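Local coordinates for protein proline dehydrogenase (Bradyrhizobium japonicum USDA 110, PDB 3HAZ) that probably oxidises proline to glutamate in two steps, joining an FAD-dependent proline dehydrogenase and an NAD-dependent aldehyde dehydrogenase in one chain, at residues 38-43 with 403-407; 902-907 with 931-935. One frame throughout, in Å; residues are numbered along the deposited sequence.

In the fold
The two contacts belong to different halves of this bifunctional enzyme. Contact 1 packs helix 33-50, from the N-terminal part of the chain, on helix 399-409 of the proline dehydrogenase barrel. It lies near the flavin site but does not touch the cofactor: the side chain of Thr404 is about 11 Å from the bound FAD, and that of Ala43 is about 7 Å from those of Asn398 and Phe469, which bind FAD. Contact 2 joins two helices of the aldehyde dehydrogenase part, away from the annotated sites. The centres of contact 1 and contact 2 are about 59 Å apart. The nearest atoms of contact 1 and contact 2 are about 46 Å apart. Each pairs apolar packing with a two-bond arginine-glutamate salt bridge.

Contact 1 of 2, residues 38-43 with 403-407; sequences RIHRTA and ATVLE
Ile39 packs against Glu407 and Ala403 where helix 33-50 crosses helix 399-409, an outer helix of the proline dehydrogenase TIM-type barrel. The N-to-C directions of the short segments are 134° apart, nearer antiparallel than parallel, and their axes approach to 8.9 Å. Ile39 lies across the aliphatic part of Glu407 at about a right angle, its CG1 3.5 Å from Glu407 CB. Its other branch, CG2, reaches Thr404 OG1, whose hydrogen bond goes to Leu400 O. Leu31 and Arg486 also touch Ile39. Ala403 sits at the close approach of the helices. Its CB meets Thr42 CG2 at 3.6 Å and Ala43 CB at 3.7 Å. One water bridges Thr42 OG1 and Ala403 O, donating to the carbonyl. Glu407 has its CG anti to the backbone N (chi1 166°) and the chain bends about CB-CG, which turns the carboxylate to Arg38. The guanidinium grips it side-on, one nitrogen to each oxygen, both on the syn side but out of the carboxylate plane. Both oxygens lie in the guanidinium plane, and the two planes are 33° apart. Arg38 NE donates to Glu407 OE1 at 2.7 Å, and Arg38 NH2 to Glu407 OE2 at 3.0 Å.

Contact 2 of 2, residues 902-907 with 931-935; sequences LERVLR and IIDRV
Leu902 and Leu906 receive Ile931 between helices 902-911 and 925-934 of the aldehyde dehydrogenase fold. Strand 917-921, helix 925-934 and the parallel strand 939-942 form a beta-alpha-beta crossover, and helix 902-911 leads into its first strand. Ile931 CG1 is 4.3 Å from Leu902 CD2, and its CG2 branch lies near Leu906 CD2. Ile931 also rests on Leu918, Val920 and Ile768 of the sheet. The next two residues turn to a second subunit: Ile932 O accepts a hydrogen bond from Arg648 of that subunit, and Asp933 forms a salt bridge with its Arg568. Arg934 returns to helix 902-911 and buries more surface here than any other residue of the contact. With CG anti to the backbone N (chi1 171°) and a bend at chi2 (61°), its chain passes over Leu906 to Glu903. Arg934 CG is 4.1 Å from Leu906 CD1, and Leu906 CB sits over the centre of one guanidinium face. Glu903 is held end-on at the edge, its carboxylate turned 36° from the guanidinium. Arg934 NH2 donates to Glu903 OE1 at 2.8 Å, through the syn lone pair, and Arg934 NH1 to Glu903 OE2 at 2.7 Å. Glu903 OE2 also lies near Arg907 NE, a charge contact without a directed N-H. Arg934 NE has a second acidic partner, Glu910. With an alanine here, Glu903 and Glu910 would probably lose their shared cation, and Leu906 CB its flat cover. Val935, just past the helix, places CG1 4.0 Å from Leu906 CD2.

Contact 1 of 2, residues 38-43 with 403-407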
ATOM      1  N   ARG A  38      42.041  14.302 -19.668  1.00 35.38           N
ATOM      2  CA  ARG A  38      43.216  14.550 -18.836  1.00 32.35           C
ATOM      3  C   ARG A  38      42.844  14.443 -17.356  1.00 27.89           C
ATOM      4  O   ARG A  38      43.566  13.850 -16.559  1.00 32.88           O
ATOM      5  CB  ARG A  38      43.832  15.923 -19.141  1.00 32.64           C
ATOM      6  CG  ARG A  38      44.525  16.002 -20.519  1.00 39.36           C
ATOM      7  CD  ARG A  38      45.311  17.303 -20.695  1.00 37.40           C
ATOM      8  NE  ARG A  38      44.432  18.458 -20.865  1.00 37.64           N
ATOM      9  CZ  ARG A  38      43.942  18.856 -22.036  1.00 48.98           C
ATOM     10  NH1 ARG A  38      44.250  18.193 -23.143  1.00 50.98           N
ATOM     11  NH2 ARG A  38      43.146  19.916 -22.101  1.00 48.45           N
ATOM     12  N   ILE A  39      41.705  15.018 -17.000  1.00 23.58           N
ATOM     13  CA  ILE A  39      41.273  15.024 -15.613  1.00 28.54           C
ATOM     14  C   ILE A  39      41.053  13.598 -15.134  1.00 33.75           C
ATOM     15  O   ILE A  39      41.496  13.219 -14.043  1.00 25.21           O
ATOM     16  CB  ILE A  39      39.990  15.852 -15.442  1.00 24.59           C
ATOM     17  CG1 ILE A  39      40.329  17.345 -15.492  1.00 26.21           C
ATOM     18  CG2 ILE A  39      39.307  15.513 -14.140  1.00 23.83           C
ATOM     19  CD1 ILE A  39      39.123  18.242 -15.654  1.00 22.10           C
ATOM     20  N   HIS A  40      40.382  12.810 -15.968  1.00 28.07           N
ATOM     21  CA  HIS A  40      40.054  11.433 -15.634  1.00 33.89           C
ATOM     22  C   HIS A  40      41.316  10.629 -15.380  1.00 36.25           C
ATOM     23  O   HIS A  40      41.388   9.861 -14.423  1.00 35.19           O
ATOM     24  CB  HIS A  40      39.239  10.788 -16.757  1.00 40.86           C
ATOM     25  CG  HIS A  40      38.665   9.455 -16.392  1.00 52.33           C
ATOM     26  ND1 HIS A  40      37.442   9.318 -15.768  1.00 59.13           N
ATOM     27  CD2 HIS A  40      39.147   8.201 -16.556  1.00 50.89           C
ATOM     28  CE1 HIS A  40      37.195   8.035 -15.568  1.00 59.81           C
ATOM     29  NE2 HIS A  40      38.215   7.337 -16.036  1.00 56.70           N
ATOM     30  N   ARG A  41      42.312  10.823 -16.240  1.00 35.55           N
ATOM     31  CA  ARG A  41      43.574  10.097 -16.144  1.00 33.47           C
ATOM     32  C   ARG A  41      44.374  10.472 -14.895  1.00 35.92           C
ATOM     33  O   ARG A  41      44.762   9.598 -14.120  1.00 27.74           O
ATOM     34  CB  ARG A  41      44.418  10.327 -17.398  1.00 37.24           C
ATOM     35  CG  ARG A  41      45.804   9.726 -17.310  1.00 43.25           C
ATOM     36  CD  ARG A  41      46.714  10.259 -18.398  1.00 54.73           C
ATOM     37  NE  ARG A  41      48.117  10.070 -18.043  1.00 63.01           N
ATOM     38  CZ  ARG A  41      48.784   8.938 -18.226  1.00 64.65           C
ATOM     39  NH1 ARG A  41      48.176   7.887 -18.767  1.00 59.79           N
ATOM     40  NH2 ARG A  41      50.060   8.856 -17.867  1.00 67.08           N
ATOM     41  N   THR A  42      44.625  11.770 -14.718  1.00 29.36           N
ATOM     42  CA  THR A  42      45.282  12.277 -13.517  1.00 22.20           C
ATOM     43  C   THR A  42      44.613  11.771 -12.241  1.00 25.65           C
ATOM     44  O   THR A  42      45.284  11.291 -11.322  1.00 31.79           O
ATOM     45  CB  THR A  42      45.292  13.825 -13.480  1.00 29.48           C
ATOM     46  OG1 THR A  42      46.130  14.326 -14.528  1.00 32.30           O
ATOM     47  CG2 THR A  42      45.824  14.332 -12.143  1.00 18.59           C
ATOM     48  N   ALA A  43      43.290  11.884 -12.187  1.00 25.56           N
ATOM     49  CA  ALA A  43      42.534  11.489 -11.003  1.00 31.29           C
ATOM     50  C   ALA A  43      42.584   9.977 -10.737  1.00 30.23           C
ATOM     51  O   ALA A  43      42.710   9.551  -9.586  1.00 25.89           O
ATOM     52  CB  ALA A  43      41.089  11.980 -11.099  1.00 29.18           C
ATOM     53  N   ALA A 403      42.739  17.026  -9.439  1.00 22.95           N
ATOM     54  CA  ALA A 403      42.938  16.823 -10.880  1.00 23.84           C
ATOM     55  C   ALA A 403      42.235  17.895 -11.705  1.00 27.20           C
ATOM     56  O   ALA A 403      42.727  18.310 -12.754  1.00 25.50           O
ATOM     57  CB  ALA A 403      42.448  15.437 -11.304  1.00 23.35           C
ATOM     58  N   THR A 404      41.076  18.332 -11.223  1.00 23.66           N
ATOM     59  CA  THR A 404      40.260  19.291 -11.956  1.00 22.51           C
ATOM     60  C   THR A 404      40.848  20.697 -11.858  1.00 27.16           C
ATOM     61  O   THR A 404      40.862  21.439 -12.840  1.00 25.75           O
ATOM     62  CB  THR A 404      38.803  19.279 -11.465  1.00 21.60           C
ATOM     63  OG1 THR A 404      38.246  17.973 -11.666  1.00 20.04           O
ATOM     64  CG2 THR A 404      37.964  20.310 -12.220  1.00 22.89           C
ATOM     65  N   VAL A 405      41.344  21.055 -10.678  1.00 26.12           N
ATOM     66  CA  VAL A 405      41.981  22.359 -10.499  1.00 28.09           C
ATOM     67  C   VAL A 405      43.275  22.436 -11.304  1.00 29.38           C
ATOM     68  O   VAL A 405      43.591  23.470 -11.891  1.00 32.30           O
ATOM     69  CB  VAL A 405      42.254  22.679  -9.006  1.00 18.59           C
ATOM     70  CG1 VAL A 405      43.134  23.913  -8.873  1.00 22.54           C
ATOM     71  CG2 VAL A 405      40.939  22.871  -8.258  1.00 23.52           C
ATOM     72  N   LEU A 406      44.022  21.337 -11.336  1.00 22.46           N
ATOM     73  CA  LEU A 406      45.250  21.289 -12.114  1.00 28.23           C
ATOM     74  C   LEU A 406      44.966  21.556 -13.600  1.00 29.47           C
ATOM     75  O   LEU A 406      45.632  22.376 -14.230  1.00 29.83           O
ATOM     76  CB  LEU A 406      45.953  19.943 -11.927  1.00 27.58           C
ATOM     77  CG  LEU A 406      47.333  19.786 -12.567  1.00 31.71           C
ATOM     78  CD1 LEU A 406      48.306  20.845 -12.048  1.00 29.22           C
ATOM     79  CD2 LEU A 406      47.872  18.389 -12.310  1.00 37.37           C
ATOM     80  N   GLU A 407      43.969  20.872 -14.154  1.00 33.22           N
ATOM     81  CA  GLU A 407      43.617  21.054 -15.562  1.00 36.12           C
ATOM     82  C   GLU A 407      43.264  22.508 -15.873  1.00 39.39           C
ATOM     83  O   GLU A 407      43.668  23.049 -16.903  1.00 37.93           O
ATOM     84  CB  GLU A 407      42.458  20.139 -15.961  1.00 30.62           C
ATOM     85  CG  GLU A 407      41.798  20.504 -17.294  1.00 31.13           C
ATOM     86  CD  GLU A 407      42.731  20.337 -18.493  1.00 38.97           C
ATOM     87  OE1 GLU A 407      43.574  19.412 -18.479  1.00 35.93           O
ATOM     88  OE2 GLU A 407      42.613  21.128 -19.456  1.00 41.71           O
TER
HETATM   89  O   HOH W   1      44.417  16.918 -14.578  1.00 24.43           O

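Contact 2 of 2, residues 902-907 with 931-935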
ATOM      1  N   LEU A 902      29.387  10.277  43.243  1.00 35.44           N
ATOM      2  CA  LEU A 902      28.247  10.731  42.451  1.00 33.19           C
ATOM      3  C   LEU A 902      26.927  10.480  43.184  1.00 38.28           C
ATOM      4  O   LEU A 902      26.000  11.285  43.097  1.00 34.04           O
ATOM      5  CB  LEU A 902      28.219  10.072  41.072  1.00 27.50           C
ATOM      6  CG  LEU A 902      26.989  10.414  40.218  1.00 32.85           C
ATOM      7  CD1 LEU A 902      26.982  11.889  39.819  1.00 33.50           C
ATOM      8  CD2 LEU A 902      26.925   9.531  38.991  1.00 29.22           C
ATOM      9  N   GLU A 903      26.848   9.365  43.905  1.00 42.67           N
ATOM     10  CA  GLU A 903      25.649   9.043  44.673  1.00 47.65           C
ATOM     11  C   GLU A 903      25.287  10.199  45.597  1.00 42.47           C
ATOM     12  O   GLU A 903      24.136  10.624  45.660  1.00 42.66           O
ATOM     13  CB  GLU A 903      25.854   7.773  45.494  1.00 56.47           C
ATOM     14  CG  GLU A 903      24.699   7.462  46.442  1.00 59.92           C
ATOM     15  CD  GLU A 903      23.400   7.192  45.705  1.00 56.66           C
ATOM     16  OE1 GLU A 903      23.455   6.855  44.502  1.00 53.50           O
ATOM     17  OE2 GLU A 903      22.325   7.314  46.328  1.00 56.42           O
ATOM     18  N   ARG A 904      26.290  10.697  46.310  1.00 35.38           N
ATOM     19  CA  ARG A 904      26.134  11.839  47.201  1.00 39.83           C
ATOM     20  C   ARG A 904      25.571  13.042  46.447  1.00 36.17           C
ATOM     21  O   ARG A 904      24.706  13.760  46.962  1.00 32.50           O
ATOM     22  CB  ARG A 904      27.487  12.194  47.831  1.00 43.32           C
ATOM     23  CG  ARG A 904      27.399  12.931  49.153  1.00 58.11           C
ATOM     24  CD  ARG A 904      28.608  12.619  50.026  1.00 67.47           C
ATOM     25  NE  ARG A 904      29.668  13.619  49.926  1.00 73.30           N
ATOM     26  CZ  ARG A 904      30.920  13.423  50.334  1.00 74.87           C
ATOM     27  NH1 ARG A 904      31.821  14.392  50.219  1.00 79.14           N
ATOM     28  NH2 ARG A 904      31.275  12.252  50.851  1.00 68.57           N
ATOM     29  N   VAL A 905      26.065  13.255  45.228  1.00 25.63           N
ATOM     30  CA  VAL A 905      25.613  14.363  44.393  1.00 25.20           C
ATOM     31  C   VAL A 905      24.138  14.205  44.040  1.00 29.77           C
ATOM     32  O   VAL A 905      23.369  15.159  44.097  1.00 26.86           O
ATOM     33  CB  VAL A 905      26.417  14.449  43.085  1.00 21.31           C
ATOM     34  CG1 VAL A 905      25.743  15.403  42.100  1.00 17.95           C
ATOM     35  CG2 VAL A 905      27.862  14.874  43.370  1.00 22.23           C
ATOM     36  N   LEU A 906      23.762  12.988  43.669  1.00 22.62           N
ATOM     37  CA  LEU A 906      22.391  12.681  43.296  1.00 23.84           C
ATOM     38  C   LEU A 906      21.439  12.810  44.488  1.00 30.08           C
ATOM     39  O   LEU A 906      20.329  13.319  44.341  1.00 28.65           O
ATOM     40  CB  LEU A 906      22.321  11.292  42.663  1.00 32.30           C
ATOM     41  CG  LEU A 906      23.073  11.180  41.332  1.00 33.60           C
ATOM     42  CD1 LEU A 906      23.330   9.730  40.953  1.00 28.25           C
ATOM     43  CD2 LEU A 906      22.315  11.903  40.233  1.00 31.61           C
ATOM     44  N   ARG A 907      21.875  12.370  45.668  1.00 28.51           N
ATOM     45  CA  ARG A 907      21.093  12.590  46.882  1.00 29.42           C
ATOM     46  C   ARG A 907      20.933  14.084  47.159  1.00 31.30           C
ATOM     47  O   ARG A 907      19.854  14.543  47.514  1.00 34.76           O
ATOM     48  CB  ARG A 907      21.733  11.908  48.092  1.00 33.61           C
ATOM     49  CG  ARG A 907      21.689  10.392  48.058  1.00 45.02           C
ATOM     50  CD  ARG A 907      21.914   9.816  49.448  1.00 61.56           C
ATOM     51  NE  ARG A 907      22.284   8.402  49.417  1.00 71.08           N
ATOM     52  CZ  ARG A 907      23.518   7.948  49.610  1.00 78.47           C
ATOM     53  NH1 ARG A 907      24.510   8.796  49.856  1.00 78.69           N
ATOM     54  NH2 ARG A 907      23.763   6.645  49.562  1.00 81.52           N
ATOM     55  N   ILE A 931      22.359   8.721  35.436  1.00 25.15           N
ATOM     56  CA  ILE A 931      21.804   9.945  35.998  1.00 23.02           C
ATOM     57  C   ILE A 931      20.318  10.118  35.640  1.00 24.35           C
ATOM     58  O   ILE A 931      19.493  10.408  36.508  1.00 27.26           O
ATOM     59  CB  ILE A 931      22.613  11.179  35.569  1.00 23.91           C
ATOM     60  CG1 ILE A 931      24.010  11.120  36.197  1.00 28.85           C
ATOM     61  CG2 ILE A 931      21.881  12.450  35.981  1.00 21.38           C
ATOM     62  CD1 ILE A 931      24.995  12.136  35.651  1.00 29.81           C
ATOM     63  N   ILE A 932      19.983   9.924  34.367  1.00 23.45           N
ATOM     64  CA  ILE A 932      18.600  10.040  33.904  1.00 26.10           C
ATOM     65  C   ILE A 932      17.691   9.056  34.644  1.00 29.61           C
ATOM     66  O   ILE A 932      16.604   9.420  35.091  1.00 28.36           O
ATOM     67  CB  ILE A 932      18.488   9.797  32.386  1.00 23.26           C
ATOM     68  CG1 ILE A 932      19.168  10.926  31.609  1.00 19.60           C
ATOM     69  CG2 ILE A 932      17.021   9.667  31.955  1.00 28.76           C
ATOM     70  CD1 ILE A 932      19.360  10.605  30.128  1.00 20.44           C
ATOM     71  N   ASP A 933      18.146   7.813  34.768  1.00 25.80           N
ATOM     72  CA  ASP A 933      17.389   6.772  35.458  1.00 29.76           C
ATOM     73  C   ASP A 933      17.050   7.192  36.881  1.00 31.43           C
ATOM     74  O   ASP A 933      15.950   6.937  37.375  1.00 30.26           O
ATOM     75  CB  ASP A 933      18.195   5.470  35.509  1.00 34.69           C
ATOM     76  CG  ASP A 933      17.515   4.391  36.345  1.00 43.85           C
ATOM     77  OD1 ASP A 933      16.560   3.767  35.832  1.00 47.31           O
ATOM     78  OD2 ASP A 933      17.939   4.159  37.504  1.00 41.79           O
ATOM     79  N   ARG A 934      18.009   7.838  37.529  1.00 30.57           N
ATOM     80  CA  ARG A 934      17.918   8.149  38.949  1.00 31.97           C
ATOM     81  C   ARG A 934      17.017   9.345  39.282  1.00 35.66           C
ATOM     82  O   ARG A 934      16.259   9.304  40.252  1.00 35.49           O
ATOM     83  CB  ARG A 934      19.320   8.385  39.509  1.00 27.35           C
ATOM     84  CG  ARG A 934      19.344   8.931  40.918  1.00 34.05           C
ATOM     85  CD  ARG A 934      18.693   7.969  41.898  1.00 44.31           C
ATOM     86  NE  ARG A 934      18.917   8.389  43.277  1.00 42.83           N
ATOM     87  CZ  ARG A 934      19.945   7.995  44.019  1.00 44.13           C
ATOM     88  NH1 ARG A 934      20.071   8.437  45.261  1.00 44.87           N
ATOM     89  NH2 ARG A 934      20.847   7.159  43.516  1.00 39.99           N
ATOM     90  N   VAL A 935      17.108  10.404  38.482  1.00 29.83           N
ATOM     91  CA  VAL A 935      16.414  11.655  38.788  1.00 31.40           C
ATOM     92  C   VAL A 935      15.013  11.734  38.173  1.00 28.59           C
ATOM     93  O   VAL A 935      14.713  11.063  37.182  1.00 31.93           O
ATOM     94  CB  VAL A 935      17.247  12.874  38.349  1.00 27.51           C
ATOM     95  CG1 VAL A 935      18.634  12.812  38.967  1.00 26.98           C
ATOM     96  CG2 VAL A 935      17.344  12.933  36.831  1.00 24.71           C
TER